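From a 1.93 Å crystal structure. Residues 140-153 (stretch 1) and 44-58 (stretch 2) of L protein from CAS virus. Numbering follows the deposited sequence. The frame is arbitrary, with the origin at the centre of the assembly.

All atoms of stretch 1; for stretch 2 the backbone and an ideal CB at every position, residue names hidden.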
ATOM      1  N   ILE B 140      12.047  13.936  25.677  1.00 28.49           N
ATOM      2  CA  ILE B 140      12.593  12.743  25.041  1.00 30.44           C
ATOM      3  C   ILE B 140      11.713  11.575  25.452  1.00 34.07           C
ATOM      4  O   ILE B 140      11.698  11.183  26.621  1.00 32.20           O
ATOM      5  CB  ILE B 140      14.048  12.495  25.448  1.00 28.35           C
ATOM      6  CG1 ILE B 140      14.906  13.714  25.137  1.00 27.12           C
ATOM      7  CG2 ILE B 140      14.599  11.240  24.758  1.00 33.63           C
ATOM      8  CD1 ILE B 140      16.174  13.778  25.978  1.00 30.98           C
ATOM      9  N   ILE B 141      10.974  11.017  24.499  1.00 26.80           N
ATOM     10  CA  ILE B 141      10.124   9.861  24.750  1.00 21.81           C
ATOM     11  C   ILE B 141      10.841   8.630  24.210  1.00 29.72           C
ATOM     12  O   ILE B 141      11.185   8.566  23.024  1.00 26.28           O
ATOM     13  CB  ILE B 141       8.736  10.040  24.115  1.00 25.93           C
ATOM     14  CG1 ILE B 141       8.104  11.330  24.645  1.00 26.71           C
ATOM     15  CG2 ILE B 141       7.842   8.834  24.426  1.00 23.46           C
ATOM     16  CD1 ILE B 141       6.730  11.658  24.072  1.00 27.65           C
ATOM     17  N   VAL B 142      11.088   7.662  25.083  1.00 22.79           N
ATOM     18  CA  VAL B 142      11.817   6.449  24.740  1.00 27.83           C
ATOM     19  C   VAL B 142      10.916   5.271  25.076  1.00 24.91           C
ATOM     20  O   VAL B 142      10.538   5.083  26.240  1.00 28.55           O
ATOM     21  CB  VAL B 142      13.161   6.366  25.484  1.00 25.83           C
ATOM     22  CG1 VAL B 142      13.940   5.115  25.084  1.00 26.98           C
ATOM     23  CG2 VAL B 142      13.979   7.618  25.206  1.00 26.76           C
ATOM     24  N   ILE B 143      10.557   4.493  24.059  1.00 25.03           N
ATOM     25  CA  ILE B 143       9.630   3.374  24.191  1.00 21.27           C
ATOM     26  C   ILE B 143      10.325   2.116  23.694  1.00 24.58           C
ATOM     27  O   ILE B 143      10.846   2.093  22.574  1.00 21.92           O
ATOM     28  CB  ILE B 143       8.337   3.624  23.393  1.00 20.77           C
ATOM     29  CG1 ILE B 143       7.519   4.752  24.011  1.00 27.78           C
ATOM     30  CG2 ILE B 143       7.482   2.348  23.265  1.00 24.09           C
ATOM     31  CD1 ILE B 143       6.394   5.216  23.073  1.00 23.38           C
ATOM     32  N   SER B 144      10.329   1.071  24.517  1.00 23.30           N
ATOM     33  CA  SER B 144      10.821  -0.236  24.094  1.00 21.50           C
ATOM     34  C   SER B 144       9.843  -1.297  24.573  1.00 26.52           C
ATOM     35  O   SER B 144       9.676  -1.489  25.781  1.00 24.37           O
ATOM     36  CB  SER B 144      12.227  -0.513  24.631  1.00 22.24           C
ATOM     37  OG  SER B 144      12.758  -1.688  24.045  1.00 23.77           O
ATOM     38  N   GLU B 145       9.219  -2.000  23.631  1.00 18.54           N
ATOM     39  CA  GLU B 145       8.086  -2.866  23.924  1.00 23.91           C
ATOM     40  C   GLU B 145       8.322  -4.273  23.401  1.00 21.87           C
ATOM     41  O   GLU B 145       9.156  -4.504  22.521  1.00 22.72           O
ATOM     42  CB  GLU B 145       6.798  -2.261  23.346  1.00 20.87           C
ATOM     43  CG  GLU B 145       6.375  -1.087  24.191  1.00 23.64           C
ATOM     44  CD  GLU B 145       5.263  -0.273  23.598  1.00 30.98           C
ATOM     45  OE1 GLU B 145       4.858  -0.545  22.444  1.00 28.84           O
ATOM     46  OE2 GLU B 145       4.807   0.658  24.294  1.00 28.11           O
ATOM     47  N   THR B 146       7.611  -5.229  23.965  1.00 19.03           N
ATOM     48  CA  THR B 146       7.777  -6.619  23.608  1.00 23.08           C
ATOM     49  C   THR B 146       7.470  -6.963  22.192  1.00 22.46           C
ATOM     50  O   THR B 146       8.124  -7.743  21.621  1.00 21.48           O
ATOM     51  CB  THR B 146       6.941  -7.582  24.489  1.00 25.12           C
ATOM     52  OG1 THR B 146       7.091  -7.237  25.844  1.00 29.49           O
ATOM     53  CG2 THR B 146       7.445  -8.854  24.379  1.00 34.88           C
ATOM     54  N   LYS B 147       6.435  -6.353  21.673  1.00 20.90           N
ATOM     55  CA  LYS B 147       5.945  -6.595  20.325  1.00 24.33           C
ATOM     56  C   LYS B 147       5.759  -5.263  19.619  1.00 20.62           C
ATOM     57  O   LYS B 147       5.505  -4.244  20.267  1.00 22.30           O
ATOM     58  CB  LYS B 147       4.604  -7.353  20.334  1.00 21.17           C
ATOM     59  CG  LYS B 147       4.711  -8.819  20.752  1.00 27.20           C
ATOM     60  CD  LYS B 147       3.336  -9.476  20.766  1.00 33.32           C
ATOM     61  CE  LYS B 147       3.332 -10.783  21.556  1.00 41.60           C
ATOM     62  NZ  LYS B 147       4.106 -11.876  20.918  1.00 40.24           N
ATOM     63  N   PRO B 148       5.870  -5.238  18.296  1.00 21.49           N
ATOM     64  CA  PRO B 148       5.674  -3.972  17.584  1.00 17.06           C
ATOM     65  C   PRO B 148       4.219  -3.547  17.676  1.00 22.67           C
ATOM     66  O   PRO B 148       3.310  -4.377  17.652  1.00 21.68           O
ATOM     67  CB  PRO B 148       6.086  -4.297  16.145  1.00 22.22           C
ATOM     68  CG  PRO B 148       5.959  -5.770  16.028  1.00 22.18           C
ATOM     69  CD  PRO B 148       6.204  -6.348  17.388  1.00 22.07           C
ATOM     70  N   ARG B 149       4.010  -2.248  17.840  1.00 20.58           N
ATOM     71  CA  ARG B 149       2.668  -1.694  17.730  1.00 22.40           C
ATOM     72  C   ARG B 149       2.195  -1.840  16.290  1.00 19.78           C
ATOM     73  O   ARG B 149       2.858  -1.366  15.362  1.00 19.81           O
ATOM     74  CB  ARG B 149       2.670  -0.233  18.153  1.00 20.33           C
ATOM     75  CG  ARG B 149       3.019  -0.036  19.629  1.00 22.29           C
ATOM     76  CD  ARG B 149       2.547   1.324  20.135  1.00 22.79           C
ATOM     77  NE  ARG B 149       3.097   1.619  21.457  1.00 27.29           N
ATOM     78  CZ  ARG B 149       2.931   2.771  22.107  1.00 25.62           C
ATOM     79  NH1 ARG B 149       2.212   3.746  21.572  1.00 19.84           N
ATOM     80  NH2 ARG B 149       3.480   2.940  23.303  1.00 24.44           N
ATOM     81  N   ASN B 150       1.067  -2.503  16.086  1.00 21.08           N
ATOM     82  CA  ASN B 150       0.680  -2.811  14.716  1.00 24.24           C
ATOM     83  C   ASN B 150      -0.285  -1.796  14.105  1.00 22.10           C
ATOM     84  O   ASN B 150      -0.367  -1.715  12.873  1.00 17.09           O
ATOM     85  CB  ASN B 150       0.103  -4.228  14.649  1.00 26.51           C
ATOM     86  CG  ASN B 150      -1.105  -4.409  15.534  1.00 26.66           C
ATOM     87  OD1 ASN B 150      -1.003  -4.369  16.758  1.00 33.47           O
ATOM     88  ND2 ASN B 150      -2.251  -4.671  14.920  1.00 20.96           N
ATOM     89  N   GLY B 151      -0.971  -0.986  14.916  1.00 22.19           N
ATOM     90  CA  GLY B 151      -1.854   0.024  14.344  1.00 19.71           C
ATOM     91  C   GLY B 151      -2.892  -0.603  13.425  1.00 23.70           C
ATOM     92  O   GLY B 151      -3.582  -1.550  13.799  1.00 20.57           O
ATOM     93  N   ASN B 152      -2.985  -0.095  12.192  1.00 18.27           N
ATOM     94  CA  ASN B 152      -3.919  -0.638  11.212  1.00 20.92           C
ATOM     95  C   ASN B 152      -3.447  -1.942  10.577  1.00 22.40           C
ATOM     96  O   ASN B 152      -4.217  -2.556   9.833  1.00 19.60           O
ATOM     97  CB  ASN B 152      -4.157   0.377  10.101  1.00 27.43           C
ATOM     98  CG  ASN B 152      -4.701   1.680  10.617  1.00 33.70           C
ATOM     99  OD1 ASN B 152      -5.719   1.702  11.300  1.00 33.30           O
ATOM    100  ND2 ASN B 152      -4.000   2.775  10.330  1.00 28.00           N
ATOM    101  N   VAL B 153      -2.209  -2.364  10.811  1.00 19.21           N
ATOM    102  CA  VAL B 153      -1.716  -3.598  10.198  1.00 15.15           C
ATOM    103  C   VAL B 153      -2.110  -4.782  11.069  1.00 15.81           C
ATOM    104  O   VAL B 153      -1.797  -4.791  12.268  1.00 19.29           O
ATOM    105  CB  VAL B 153      -0.195  -3.561   9.990  1.00 18.75           C
ATOM    106  CG1 VAL B 153       0.248  -4.844   9.317  1.00 18.18           C
ATOM    107  CG2 VAL B 153       0.191  -2.359   9.158  1.00 18.17           C
ATOM    108  N   UNK B  44      11.086  -3.587   8.100  1.00 14.02           N
ATOM    109  CA  UNK B  44       9.691  -3.145   8.046  1.00 14.75           C
ATOM    110  C   UNK B  44       8.989  -3.357   9.383  1.00 13.10           C
ATOM    111  O   UNK B  44       8.206  -2.508   9.834  1.00 14.52           O
ATOM    112  CB  UNK B  44       8.940  -3.888   6.939  1.00 14.75           C
ATOM    113  N   UNK B  45       9.255  -4.483  10.036  1.00 11.73           N
ATOM    114  CA  UNK B  45       8.686  -4.713  11.361  1.00 16.42           C
ATOM    115  C   UNK B  45       9.021  -3.565  12.315  1.00 14.88           C
ATOM    116  O   UNK B  45       8.139  -3.035  13.013  1.00 17.55           O
ATOM    117  CB  UNK B  45       9.195  -6.038  11.933  1.00 16.42           C
ATOM    118  N   UNK B  46      10.293  -3.153  12.338  1.00 14.71           N
ATOM    119  CA  UNK B  46      10.711  -2.048  13.196  1.00 13.12           C
ATOM    120  C   UNK B  46      10.093  -0.729  12.749  1.00 15.29           C
ATOM    121  O   UNK B  46       9.728   0.103  13.589  1.00 13.70           O
ATOM    122  CB  UNK B  46      12.237  -1.933  13.206  1.00 13.12           C
ATOM    123  N   UNK B  47       9.977  -0.514  11.431  1.00 12.35           N
ATOM    124  CA  UNK B  47       9.426   0.746  10.922  1.00 12.67           C
ATOM    125  C   UNK B  47       7.934   0.872  11.230  1.00 15.92           C
ATOM    126  O   UNK B  47       7.441   1.977  11.493  1.00 15.82           O
ATOM    127  CB  UNK B  47       9.656   0.852   9.413  1.00 12.67           C
ATOM    128  N   UNK B  48       7.194  -0.240  11.164  1.00 15.04           N
ATOM    129  CA  UNK B  48       5.782  -0.230  11.551  1.00 17.41           C
ATOM    130  C   UNK B  48       5.630   0.203  13.013  1.00 20.15           C
ATOM    131  O   UNK B  48       4.784   1.044  13.360  1.00 15.89           O
ATOM    132  CB  UNK B  48       5.159  -1.611  11.338  1.00 17.41           C
ATOM    133  N   UNK B  49       6.449  -0.372  13.891  1.00 13.32           N
ATOM    134  CA  UNK B  49       6.454   0.037  15.294  1.00 17.99           C
ATOM    135  C   UNK B  49       6.700   1.538  15.441  1.00 21.37           C
ATOM    136  O   UNK B  49       5.966   2.226  16.166  1.00 18.31           O
ATOM    137  CB  UNK B  49       7.518  -0.744  16.067  1.00 17.99           C
ATOM    138  N   UNK B  50       7.749   2.060  14.781  1.00 15.76           N
ATOM    139  CA  UNK B  50       8.041   3.495  14.838  1.00 18.58           C
ATOM    140  C   UNK B  50       6.860   4.315  14.361  1.00 19.57           C
ATOM    141  O   UNK B  50       6.497   5.320  14.978  1.00 17.69           O
ATOM    142  CB  UNK B  50       9.276   3.826  13.998  1.00 18.58           C
ATOM    143  N   UNK B  51       6.284   3.930  13.221  1.00 14.66           N
ATOM    144  CA  UNK B  51       5.154   4.668  12.661  1.00 19.18           C
ATOM    145  C   UNK B  51       3.999   4.756  13.652  1.00 17.42           C
ATOM    146  O   UNK B  51       3.431   5.831  13.875  1.00 18.49           O
ATOM    147  CB  UNK B  51       4.680   4.008  11.364  1.00 19.18           C
ATOM    148  N   UNK B  52       3.619   3.626  14.237  1.00 17.34           N
ATOM    149  CA  UNK B  52       2.446   3.641  15.095  1.00 19.45           C
ATOM    150  C   UNK B  52       2.719   4.324  16.431  1.00 25.54           C
ATOM    151  O   UNK B  52       1.811   4.945  16.998  1.00 22.39           O
ATOM    152  CB  UNK B  52       1.955   2.211  15.332  1.00 19.45           C
ATOM    153  N   UNK B  53       3.952   4.251  16.938  1.00 17.26           N
ATOM    154  CA  UNK B  53       4.297   5.064  18.104  1.00 20.29           C
ATOM    155  C   UNK B  53       4.160   6.546  17.784  1.00 23.93           C
ATOM    156  O   UNK B  53       3.615   7.315  18.587  1.00 24.01           O
ATOM    157  CB  UNK B  53       5.720   4.755  18.574  1.00 20.29           C
ATOM    158  N   UNK B  54       4.611   6.960  16.593  1.00 18.50           N
ATOM    159  CA  UNK B  54       4.472   8.355  16.187  1.00 20.79           C
ATOM    160  C   UNK B  54       3.011   8.757  16.095  1.00 28.64           C
ATOM    161  O   UNK B  54       2.619   9.823  16.580  1.00 24.11           O
ATOM    162  CB  UNK B  54       5.166   8.593  14.844  1.00 20.79           C
ATOM    163  N   UNK B  55       2.193   7.920  15.450  1.00 22.83           N
ATOM    164  CA  UNK B  55       0.767   8.204  15.364  1.00 24.85           C
ATOM    165  C   UNK B  55       0.135   8.322  16.745  1.00 22.11           C
ATOM    166  O   UNK B  55      -0.669   9.229  16.984  1.00 25.05           O
ATOM    167  CB  UNK B  55       0.059   7.114  14.556  1.00 24.85           C
ATOM    168  N   UNK B  56       0.462   7.397  17.653  1.00 24.02           N
ATOM    169  CA  UNK B  56      -0.128   7.415  18.992  1.00 28.06           C
ATOM    170  C   UNK B  56       0.278   8.662  19.769  1.00 29.44           C
ATOM    171  O   UNK B  56      -0.466   9.114  20.646  1.00 28.89           O
ATOM    172  CB  UNK B  56       0.284   6.163  19.768  1.00 28.06           C
ATOM    173  N   UNK B  57       1.455   9.213  19.477  1.00 23.66           N
ATOM    174  CA  UNK B  57       1.951  10.419  20.121  1.00 28.02           C
ATOM    175  C   UNK B  57       1.626  11.691  19.349  1.00 30.72           C
ATOM    176  O   UNK B  57       1.895  12.787  19.852  1.00 28.18           O
ATOM    177  CB  UNK B  57       3.465  10.313  20.313  1.00 28.02           C
ATOM    178  N   UNK B  58       1.068  11.576  18.146  1.00 24.98           N
ATOM    179  CA  UNK B  58       0.763  12.746  17.346  1.00 22.08           C
ATOM    180  C   UNK B  58       1.961  13.506  16.816  1.00 28.04           C
ATOM    181  O   UNK B  58       1.873  14.723  16.620  1.00 30.35           O
ATOM    182  CB  UNK B  58      -0.097  13.703  18.174  1.00 22.08           C
TER

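Stretch 2 is mostly a helix that begins earlier in the chain and runs past the loop that follows strand 140-145, and the part of stretch 1 nearest each turn sets what that turn can carry. Position 44 has nothing of stretch 1 near its CB, so many helix formers would serve; it is Leu44.

At position 45 CA-to-CB points sideways, and the nearest atom, Pro148 CG, lies 5.2 Å from the ideal CB. A long side chain could travel along the proline toward the carbonyl oxygen of Thr146. Arg45 does so: its NH2 lies 4.0 Å from Pro148 CD, and a water bridges Arg45 NH2 (3.0 Å from the water O) to Thr146 O (2.9 Å from the same atom).

Positions 46 and 47 meet nothing of stretch 1 and leave the choice open; they are Ala46 and Thr47.

Position 48 points toward the loop, with Arg149 O 4.6 Å and Val153 CG2 5.5 Å from the ideal CB. A medium apolar side chain would fit, though a donor could also be imagined. Ile48 packs its CG2 3.6 Å from Arg149 O.

At position 49 the backbones come close, Pro148 CA lying 4.7 Å from the CA of position 49. The ideal CB is 3.8 Å from Pro148 CB and 4.2 Å from Arg149 N, a donor, so a side chain carrying an acceptor is attractive. His49 supplies one: Arg149 N donates to His49 ND1 at 3.0 Å, almost linearly at 172°. Since ND1 accepts, it carries no proton here. Glu145 OE1 also lies at the ring edge, 3.5 Å from His49 CE1.

Position 50 points away and position 51 sideways, both without a neighbour in stretch 1; they are Glu50 and Leu51.

Position 52 points toward the loop, its ideal CB 3.7 Å from Arg149 O. A short donor suits this acceptor; Asn or Ser might be considered. Asn52 donates from ND2 to Arg149 O at 2.9 Å. Its OD1 accepts from a water (2.8 Å from the water O) that in turn accepts from Asn152 N at 2.8 Å. Gly151 leaves room, for an ideal CB there would lie 2.2 Å from Asn52 OD1.

Position 53 lies near both Ile143 CD1, 4.6 Å from its ideal CB, and Arg149 NH1, 4.7 Å from the same CB, favouring something small such as Ala, Ser or Cys. Cys53 places SG over one face of the Arg149 guanidinium, 3.8 Å from NE, and 4.3 Å from Ile143 CG2.

Position 54 points away, and is Cys54. Position 55 points toward stretch 1 but has no close neighbour at CB, so a long side chain is needed for contact; Arg55 brings NH1 to 3.6 Å from Asn152 ND2.

At position 56 Arg149 NH1 is 3.6 Å from the ideal CB, calling for an acid. Asp56 OD2 makes a salt bridge with Arg149 NH1 at 2.9 Å, complementing Glu145, which binds the same guanidinium.

Position 57 faces Ile141 CD1, inviting an apolar group; Leu57 CD2 meets that atom at 3.9 Å. Position 58 has positive phi in a Schellman motif, favouring glycine: Gly58.

Stretch 2, residues 44-58: LRATIHELNCCRDLG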
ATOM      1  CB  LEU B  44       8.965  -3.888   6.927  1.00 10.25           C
ATOM      2  CG  LEU B  44       7.509  -3.484   6.639  1.00 16.04           C
ATOM      3  CD1 LEU B  44       7.425  -2.007   6.245  1.00 12.67           C
ATOM      4  CD2 LEU B  44       6.879  -4.406   5.570  1.00 15.98           C
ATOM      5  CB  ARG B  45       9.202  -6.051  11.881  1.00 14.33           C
ATOM      6  CG  ARG B  45       8.887  -6.389  13.305  1.00 16.22           C
ATOM      7  CD  ARG B  45       9.326  -7.836  13.560  1.00 19.02           C
ATOM      8  NE  ARG B  45       9.090  -8.231  14.939  1.00 21.81           N
ATOM      9  CZ  ARG B  45       9.963  -8.049  15.923  1.00 24.24           C
ATOM     10  NH1 ARG B  45      11.141  -7.479  15.679  1.00 22.63           N
ATOM     11  NH2 ARG B  45       9.657  -8.429  17.151  1.00 22.86           N
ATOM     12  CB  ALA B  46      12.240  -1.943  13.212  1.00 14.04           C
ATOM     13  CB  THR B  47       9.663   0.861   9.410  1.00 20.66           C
ATOM     14  OG1 THR B  47      11.067   0.837   9.141  1.00 17.68           O
ATOM     15  CG2 THR B  47       9.118   2.153   8.889  1.00 27.49           C
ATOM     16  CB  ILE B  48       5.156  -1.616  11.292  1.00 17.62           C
ATOM     17  CG1 ILE B  48       5.150  -1.918   9.778  1.00 14.59           C
ATOM     18  CG2 ILE B  48       3.750  -1.705  11.881  1.00 15.72           C
ATOM     19  CD1 ILE B  48       4.782  -3.368   9.426  1.00 17.15           C
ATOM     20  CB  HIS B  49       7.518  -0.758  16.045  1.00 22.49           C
ATOM     21  CG  HIS B  49       7.588  -0.459  17.506  1.00 19.63           C
ATOM     22  ND1 HIS B  49       6.517  -0.637  18.356  1.00 17.93           N
ATOM     23  CD2 HIS B  49       8.616  -0.027  18.277  1.00 20.67           C
ATOM     24  CE1 HIS B  49       6.880  -0.321  19.589  1.00 22.04           C
ATOM     25  NE2 HIS B  49       8.151   0.046  19.568  1.00 20.06           N
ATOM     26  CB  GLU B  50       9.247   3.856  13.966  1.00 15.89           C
ATOM     27  CG  GLU B  50      10.589   3.318  14.372  1.00 19.84           C
ATOM     28  CD  GLU B  50      11.608   3.485  13.231  1.00 21.69           C
ATOM     29  OE1 GLU B  50      11.283   4.155  12.214  1.00 24.67           O
ATOM     30  OE2 GLU B  50      12.720   2.935  13.342  1.00 27.49           O
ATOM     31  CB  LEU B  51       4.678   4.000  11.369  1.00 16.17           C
ATOM     32  CG  LEU B  51       3.463   4.670  10.718  1.00 20.12           C
ATOM     33  CD1 LEU B  51       3.748   6.166  10.532  1.00 26.93           C
ATOM     34  CD2 LEU B  51       3.131   4.011   9.389  1.00 24.61           C
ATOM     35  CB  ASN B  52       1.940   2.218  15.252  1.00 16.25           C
ATOM     36  CG  ASN B  52       1.307   1.712  13.960  1.00 20.42           C
ATOM     37  OD1 ASN B  52       0.587   2.458  13.294  1.00 22.16           O
ATOM     38  ND2 ASN B  52       1.595   0.474  13.585  1.00 14.40           N
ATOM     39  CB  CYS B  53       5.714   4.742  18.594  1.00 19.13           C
ATOM     40  SG  CYS B  53       5.895   3.122  19.368  1.00 20.66           S
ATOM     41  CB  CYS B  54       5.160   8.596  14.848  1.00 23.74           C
ATOM     42  SG  CYS B  54       6.948   8.558  14.935  1.00 21.92           S
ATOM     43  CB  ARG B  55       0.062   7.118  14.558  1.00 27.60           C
ATOM     44  CG  ARG B  55       0.556   7.000  13.136  1.00 30.26           C
ATOM     45  CD  ARG B  55      -0.604   7.059  12.188  1.00 32.02           C
ATOM     46  NE  ARG B  55      -0.192   7.015  10.793  1.00 33.21           N
ATOM     47  CZ  ARG B  55      -0.521   6.028   9.973  1.00 31.04           C
ATOM     48  NH1 ARG B  55      -1.244   5.021  10.438  1.00 32.13           N
ATOM     49  NH2 ARG B  55      -0.136   6.045   8.700  1.00 30.94           N
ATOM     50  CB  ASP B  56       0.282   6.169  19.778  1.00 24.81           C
ATOM     51  CG  ASP B  56      -0.315   4.892  19.217  1.00 29.88           C
ATOM     52  OD1 ASP B  56      -1.301   4.980  18.461  1.00 37.07           O
ATOM     53  OD2 ASP B  56       0.204   3.798  19.536  1.00 30.96           O
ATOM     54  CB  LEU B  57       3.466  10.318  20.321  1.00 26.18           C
ATOM     55  CG  LEU B  57       3.984   9.255  21.287  1.00 29.29           C
ATOM     56  CD1 LEU B  57       5.483   9.022  21.064  1.00 27.55           C
ATOM     57  CD2 LEU B  57       3.715   9.663  22.734  1.00 28.63           C
TER
HETATM   58  O   HOH W   1      10.483  -7.807  19.975  1.00 29.08           O
HETATM   59  O   HOH W   2      -0.686   1.173  11.217  1.00 26.81           O
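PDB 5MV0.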